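Local atomic coordinates of malonyl CoA-acyl carrier protein transacylase (Bartonella henselae, PDB entry 3QAT), a protein that probably transfers the malonyl group of malonyl-CoA to the acyl carrier protein, supplying the chain-extending unit for fatty acid biosynthesis. Residues A7-G13 / V91-H97; V79-L83 / I309-L313. One frame throughout, in Å; residues are numbered along the deposited sequence.

Both contacts belong to the acyl transferase domain, and their centres lie about 16 Å apart. Contact 1 joins the parallel strands 6-11 and 93-96, at one edge of the domain's four-stranded parallel sheet. Contact 2, farther from the middle of the chain, packs the end of helix 62-82 against helix 306-316 near the C-terminus. Along the chain the segments alternate: 7-13, 79-83, 91-97, 309-313. Helix 62-82 thus belongs to the connection between the two strands of contact 1, while helix 306-316 follows the sheet's other outermost strand, 299-303. The contacts touch where Phe9 CZ meets Met80 CE at 3.8 Å, so the sheet and its helical layer share one hydrophobic core.

Contact 1 (A7-G13 / V91-H97); sequences AAFTFPG and VKFVAGH
Val91 turns CG1 anti to its backbone N (chi1 -180°) and thereby sets CG2 over Phe9, whose ring swings beside its own backbone N (chi1 -82°). The methyl sits above the middle of the ring, 3.6 Å from its centroid, in a CH-pi contact. Phe9 lies on strand 6-11 of the acyl transferase domain's central sheet, and Val91 leads into its parallel neighbour 93-96; a mostly helical crossover links the two. Phe9 and Phe11 suit the face turned to helix 62-82, where large apolar rings fill the layer between sheet and helix; Val94 CG1 lies near the edge of the Phe11 ring. On the other face, small Ala8 and Ala95 leave room for helix 263-272, and Thr10 OG1 hydrogen-bonds to Phe279 O of the next strand. Phe9 N bonds to Phe93 O and Ala95 N to Phe9 O, each at 3.1 Å. Gly96 suits its place because a side chain would press on Phe11 O; it also opens a GxSxG sequence, consistent with the nucleophile elbow of this family. Beyond it, the ladder closes with His97 N bonded to Phe11 O at 2.9 Å, with an N-H...O angle of 162°.

Contact 2 (V79-L83 / I309-L313); sequences VMEQL and IEAAL
Met80 and Ile309 meet obliquely at the middle of this helix-to-helix contact, with Met80 CG 3.9 Å from Ile309 CG2. The methionine leaves its helix extended through chi2 and then bends at chi3 (80°), which carries CE to Ala312 CB at 3.9 Å. A slender, flexible thioether suits this place: one side chain touches Ile309 with its middle and Ala312 with its end, and the same CE also meets CD2 of Leu313. Ala312 is small enough to receive that methyl close to its own backbone.

Branching lets Ile309 touch three residues of the other helix end. Its CG2 touches both Met80 CG and Leu83 CD1, while CD1 reaches 3.9 Å from CG1 of Val79, whose side chain crosses it at about a right angle. Leu313, one helical turn after Ile309, divides its two methyls in a similar way. CD2 goes to Met80, and CD1 touches Leu83 CB at 3.7 Å, the two leucines again nearly perpendicular.

Leu83, the first residue past the helix, is exposed and bounds the contact on its solvent side. There Glu310, bent at chi2 (-64°), lays its carboxylate oxygen OE2 against the methyl Leu83 CD1 at 3.7 Å, a touch at the exposed margin without a hydrogen bond.

No hydrogen bond joins the segments, and the contact rests on hydrophobic packing. Val303 of strand 299-303 touches Met80, Ile309 and Ala312, and Leu85 adds to the packing around Met80 and Leu313. The arrangement is that of two neighbouring helices packed on a parallel sheet, in the layered alpha/beta architecture of the acyl transferase domain.

Contact 1 (A7-G13 / V91-H97)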
loop_
_atom_site.group_PDB
_atom_site.type_symbol
_atom_site.label_atom_id
_atom_site.label_comp_id
_atom_site.label_asym_id
_atom_site.label_seq_id
_atom_site.Cartn_x
_atom_site.Cartn_y
_atom_site.Cartn_z
ATOM N N ALA A 7 -13.347 6.343 -12.988
ATOM C CA ALA A 7 -12.069 6.574 -12.317
ATOM C C ALA A 7 -11.970 5.690 -11.093
ATOM O O ALA A 7 -12.977 5.336 -10.464
ATOM C CB ALA A 7 -11.967 8.036 -11.890
ATOM N N ALA A 8 -10.736 5.318 -10.772
ATOM C CA ALA A 8 -10.451 4.659 -9.507
ATOM C C ALA A 8 -9.364 5.450 -8.813
ATOM O O ALA A 8 -8.497 6.051 -9.471
ATOM C CB ALA A 8 -10.007 3.221 -9.732
ATOM N N PHE A 9 -9.424 5.463 -7.484
ATOM C CA PHE A 9 -8.329 6.055 -6.684
ATOM C C PHE A 9 -7.496 4.910 -6.097
ATOM O O PHE A 9 -8.035 3.995 -5.441
ATOM C CB PHE A 9 -8.915 6.887 -5.529
ATOM C CG PHE A 9 -9.336 8.287 -5.899
ATOM C CD1 PHE A 9 -9.447 8.714 -7.242
ATOM C CD2 PHE A 9 -9.632 9.201 -4.879
ATOM C CE1 PHE A 9 -9.841 10.020 -7.542
ATOM C CE2 PHE A 9 -10.046 10.508 -5.168
ATOM C CZ PHE A 9 -10.145 10.925 -6.506
ATOM N N THR A 10 -6.173 4.993 -6.269
ATOM C CA THR A 10 -5.257 3.981 -5.732
ATOM C C THR A 10 -4.291 4.666 -4.776
ATOM O O THR A 10 -3.932 5.836 -4.975
ATOM C CB THR A 10 -4.469 3.224 -6.833
ATOM O OG1 THR A 10 -3.633 4.132 -7.556
ATOM C CG2 THR A 10 -5.436 2.522 -7.821
ATOM N N PHE A 11 -3.902 3.941 -3.727
ATOM C CA PHE A 11 -3.140 4.536 -2.625
ATOM C C PHE A 11 -1.840 3.799 -2.423
ATOM O O PHE A 11 -1.834 2.578 -2.248
ATOM C CB PHE A 11 -4.022 4.484 -1.350
ATOM C CG PHE A 11 -5.247 5.367 -1.444
ATOM C CD1 PHE A 11 -6.397 4.940 -2.134
ATOM C CD2 PHE A 11 -5.236 6.645 -0.897
ATOM C CE1 PHE A 11 -7.532 5.785 -2.224
ATOM C CE2 PHE A 11 -6.346 7.498 -0.991
ATOM C CZ PHE A 11 -7.502 7.068 -1.659
ATOM N N PRO A 12 -0.718 4.530 -2.461
ATOM C CA PRO A 12 0.577 3.873 -2.406
ATOM C C PRO A 12 0.935 3.299 -1.044
ATOM O O PRO A 12 0.347 3.680 -0.002
ATOM C CB PRO A 12 1.567 4.965 -2.825
ATOM C CG PRO A 12 0.895 6.247 -2.549
ATOM C CD PRO A 12 -0.611 5.987 -2.661
ATOM N N GLY A 13 1.895 2.379 -1.078
ATOM C CA GLY A 13 2.365 1.715 0.137
ATOM C C GLY A 13 3.850 1.896 0.374
ATOM O O GLY A 13 4.486 2.775 -0.218
ATOM N N VAL A 91 -15.937 8.602 -7.950
ATOM C CA VAL A 91 -14.935 7.533 -7.912
ATOM C C VAL A 91 -15.632 6.179 -7.862
ATOM O O VAL A 91 -16.444 5.931 -6.961
ATOM C CB VAL A 91 -13.991 7.705 -6.692
ATOM C CG1 VAL A 91 -12.942 6.591 -6.656
ATOM C CG2 VAL A 91 -13.314 9.073 -6.732
ATOM N N LYS A 92 -15.345 5.322 -8.840
ATOM C CA LYS A 92 -15.991 4.021 -8.923
ATOM C C LYS A 92 -15.492 3.031 -7.859
ATOM O O LYS A 92 -16.300 2.334 -7.228
ATOM C CB LYS A 92 -15.821 3.431 -10.333
ATOM C CG LYS A 92 -16.826 2.361 -10.673
ATOM C CD LYS A 92 -16.843 2.059 -12.192
ATOM C CE LYS A 92 -18.086 1.275 -12.628
ATOM N NZ LYS A 92 -17.957 -0.229 -12.598
ATOM N N PHE A 93 -14.162 2.964 -7.684
ATOM C CA PHE A 93 -13.552 2.019 -6.761
ATOM C C PHE A 93 -12.339 2.653 -6.091
ATOM O O PHE A 93 -11.734 3.569 -6.654
ATOM C CB PHE A 93 -13.040 0.776 -7.495
ATOM C CG PHE A 93 -14.084 0.090 -8.361
ATOM C CD1 PHE A 93 -15.186 -0.522 -7.779
ATOM C CD2 PHE A 93 -13.935 0.054 -9.745
ATOM C CE1 PHE A 93 -16.158 -1.168 -8.592
ATOM C CE2 PHE A 93 -14.885 -0.591 -10.557
ATOM C CZ PHE A 93 -15.991 -1.192 -9.968
ATOM N N VAL A 94 -12.007 2.129 -4.912
ATOM C CA VAL A 94 -10.708 2.442 -4.261
ATOM C C VAL A 94 -9.903 1.183 -4.077
ATOM O O VAL A 94 -10.466 0.099 -3.974
ATOM C CB VAL A 94 -10.863 3.209 -2.916
ATOM C CG1 VAL A 94 -11.489 4.590 -3.160
ATOM C CG2 VAL A 94 -11.657 2.387 -1.894
ATOM N N ALA A 95 -8.576 1.322 -4.061
ATOM C CA ALA A 95 -7.688 0.214 -3.795
ATOM C C ALA A 95 -6.370 0.787 -3.298
ATOM O O ALA A 95 -6.046 1.931 -3.596
ATOM C CB ALA A 95 -7.440 -0.602 -5.078
ATOM N N GLY A 96 -5.622 0.003 -2.535
ATOM C CA GLY A 96 -4.305 0.515 -2.108
ATOM C C GLY A 96 -3.341 -0.620 -1.895
ATOM O O GLY A 96 -3.741 -1.762 -1.637
ATOM N N HIS A 97 -2.056 -0.294 -2.020
ATOM C CA HIS A 97 -1.038 -1.326 -1.937
ATOM C C HIS A 97 -0.650 -1.550 -0.466
ATOM O O HIS A 97 0.078 -0.758 0.119
ATOM C CB HIS A 97 0.152 -0.931 -2.821
ATOM C CG HIS A 97 1.007 -2.086 -3.224
ATOM N ND1 HIS A 97 1.853 -2.719 -2.344
ATOM C CD2 HIS A 97 1.194 -2.681 -4.430
ATOM C CE1 HIS A 97 2.501 -3.688 -2.980
ATOM N NE2 HIS A 97 2.119 -3.684 -4.247
#

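Contact 2 (V79-L83 / I309-L313)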
loop_
_atom_site.group_PDB
_atom_site.type_symbol
_atom_site.label_atom_id
_atom_site.label_comp_id
_atom_site.label_asym_id
_atom_site.label_seq_id
_atom_site.Cartn_x
_atom_site.Cartn_y
_atom_site.Cartn_z
ATOM N N VAL A 79 -7.927 18.007 0.754
ATOM C CA VAL A 79 -7.841 19.170 -0.152
ATOM C C VAL A 79 -8.805 19.024 -1.339
ATOM O O VAL A 79 -9.558 19.954 -1.644
ATOM C CB VAL A 79 -6.383 19.434 -0.636
ATOM C CG1 VAL A 79 -6.347 20.544 -1.722
ATOM C CG2 VAL A 79 -5.490 19.815 0.529
ATOM N N MET A 80 -8.814 17.851 -1.990
ATOM C CA MET A 80 -9.747 17.600 -3.088
ATOM C C MET A 80 -11.205 17.783 -2.659
ATOM O O MET A 80 -12.009 18.412 -3.374
ATOM C CB MET A 80 -9.557 16.194 -3.675
ATOM C CG MET A 80 -8.197 16.010 -4.340
ATOM S SD MET A 80 -8.029 14.349 -5.066
ATOM C CE MET A 80 -8.928 14.487 -6.608
ATOM N N GLU A 81 -11.561 17.232 -1.501
ATOM C CA GLU A 81 -12.913 17.400 -0.979
ATOM C C GLU A 81 -13.268 18.862 -0.716
ATOM O O GLU A 81 -14.389 19.281 -1.041
ATOM C CB GLU A 81 -13.138 16.527 0.251
ATOM C CG GLU A 81 -13.100 15.045 -0.112
ATOM C CD GLU A 81 -13.190 14.161 1.106
ATOM O OE1 GLU A 81 -12.703 14.556 2.196
ATOM O OE2 GLU A 81 -13.734 13.047 0.950
ATOM N N GLN A 82 -12.340 19.659 -0.177
ATOM C CA GLN A 82 -12.651 21.087 0.047
ATOM C C GLN A 82 -12.915 21.799 -1.280
ATOM O O GLN A 82 -13.747 22.723 -1.362
ATOM C CB GLN A 82 -11.539 21.816 0.823
ATOM C CG GLN A 82 -11.925 23.267 1.101
ATOM C CD GLN A 82 -11.194 23.924 2.268
ATOM O OE1 GLN A 82 -10.444 23.284 3.012
ATOM N NE2 GLN A 82 -11.429 25.231 2.435
ATOM N N LEU A 83 -12.210 21.349 -2.312
ATOM C CA LEU A 83 -12.350 21.903 -3.662
ATOM C C LEU A 83 -13.508 21.302 -4.469
ATOM O O LEU A 83 -13.638 21.582 -5.668
ATOM C CB LEU A 83 -11.019 21.814 -4.423
ATOM C CG LEU A 83 -9.899 22.655 -3.798
ATOM C CD1 LEU A 83 -8.556 22.401 -4.498
ATOM C CD2 LEU A 83 -10.228 24.156 -3.751
ATOM N N ILE A 309 -3.713 18.090 -8.208
ATOM C CA ILE A 309 -5.068 18.110 -7.646
ATOM C C ILE A 309 -6.037 18.837 -8.598
ATOM O O ILE A 309 -7.105 18.311 -8.926
ATOM C CB ILE A 309 -5.088 18.731 -6.228
ATOM C CG1 ILE A 309 -4.482 17.737 -5.223
ATOM C CG2 ILE A 309 -6.514 19.137 -5.829
ATOM C CD1 ILE A 309 -4.002 18.410 -3.936
ATOM N N GLU A 310 -5.646 20.008 -9.068
ATOM C CA GLU A 310 -6.477 20.757 -10.026
ATOM C C GLU A 310 -6.777 19.932 -11.285
ATOM O O GLU A 310 -7.933 19.870 -11.716
ATOM C CB GLU A 310 -5.854 22.127 -10.378
ATOM C CG GLU A 310 -5.775 23.130 -9.216
ATOM C CD GLU A 310 -7.136 23.567 -8.683
ATOM O OE1 GLU A 310 -8.159 23.423 -9.394
ATOM O OE2 GLU A 310 -7.182 24.076 -7.543
ATOM N N ALA A 311 -5.753 19.262 -11.834
ATOM C CA ALA A 311 -5.904 18.449 -13.039
ATOM C C ALA A 311 -6.849 17.274 -12.798
ATOM O O ALA A 311 -7.713 16.983 -13.633
ATOM C CB ALA A 311 -4.535 17.965 -13.537
ATOM N N ALA A 312 -6.708 16.614 -11.639
ATOM C CA ALA A 312 -7.561 15.476 -11.312
ATOM C C ALA A 312 -9.028 15.918 -11.185
ATOM O O ALA A 312 -9.938 15.228 -11.667
ATOM C CB ALA A 312 -7.073 14.793 -10.004
ATOM N N LEU A 313 -9.256 17.075 -10.568
ATOM C CA LEU A 313 -10.620 17.576 -10.411
ATOM C C LEU A 313 -11.275 17.863 -11.777
ATOM O O LEU A 313 -12.463 17.597 -11.961
ATOM C CB LEU A 313 -10.634 18.828 -9.534
ATOM C CG LEU A 313 -10.264 18.576 -8.073
ATOM C CD1 LEU A 313 -9.983 19.876 -7.348
ATOM C CD2 LEU A 313 -11.351 17.764 -7.336
#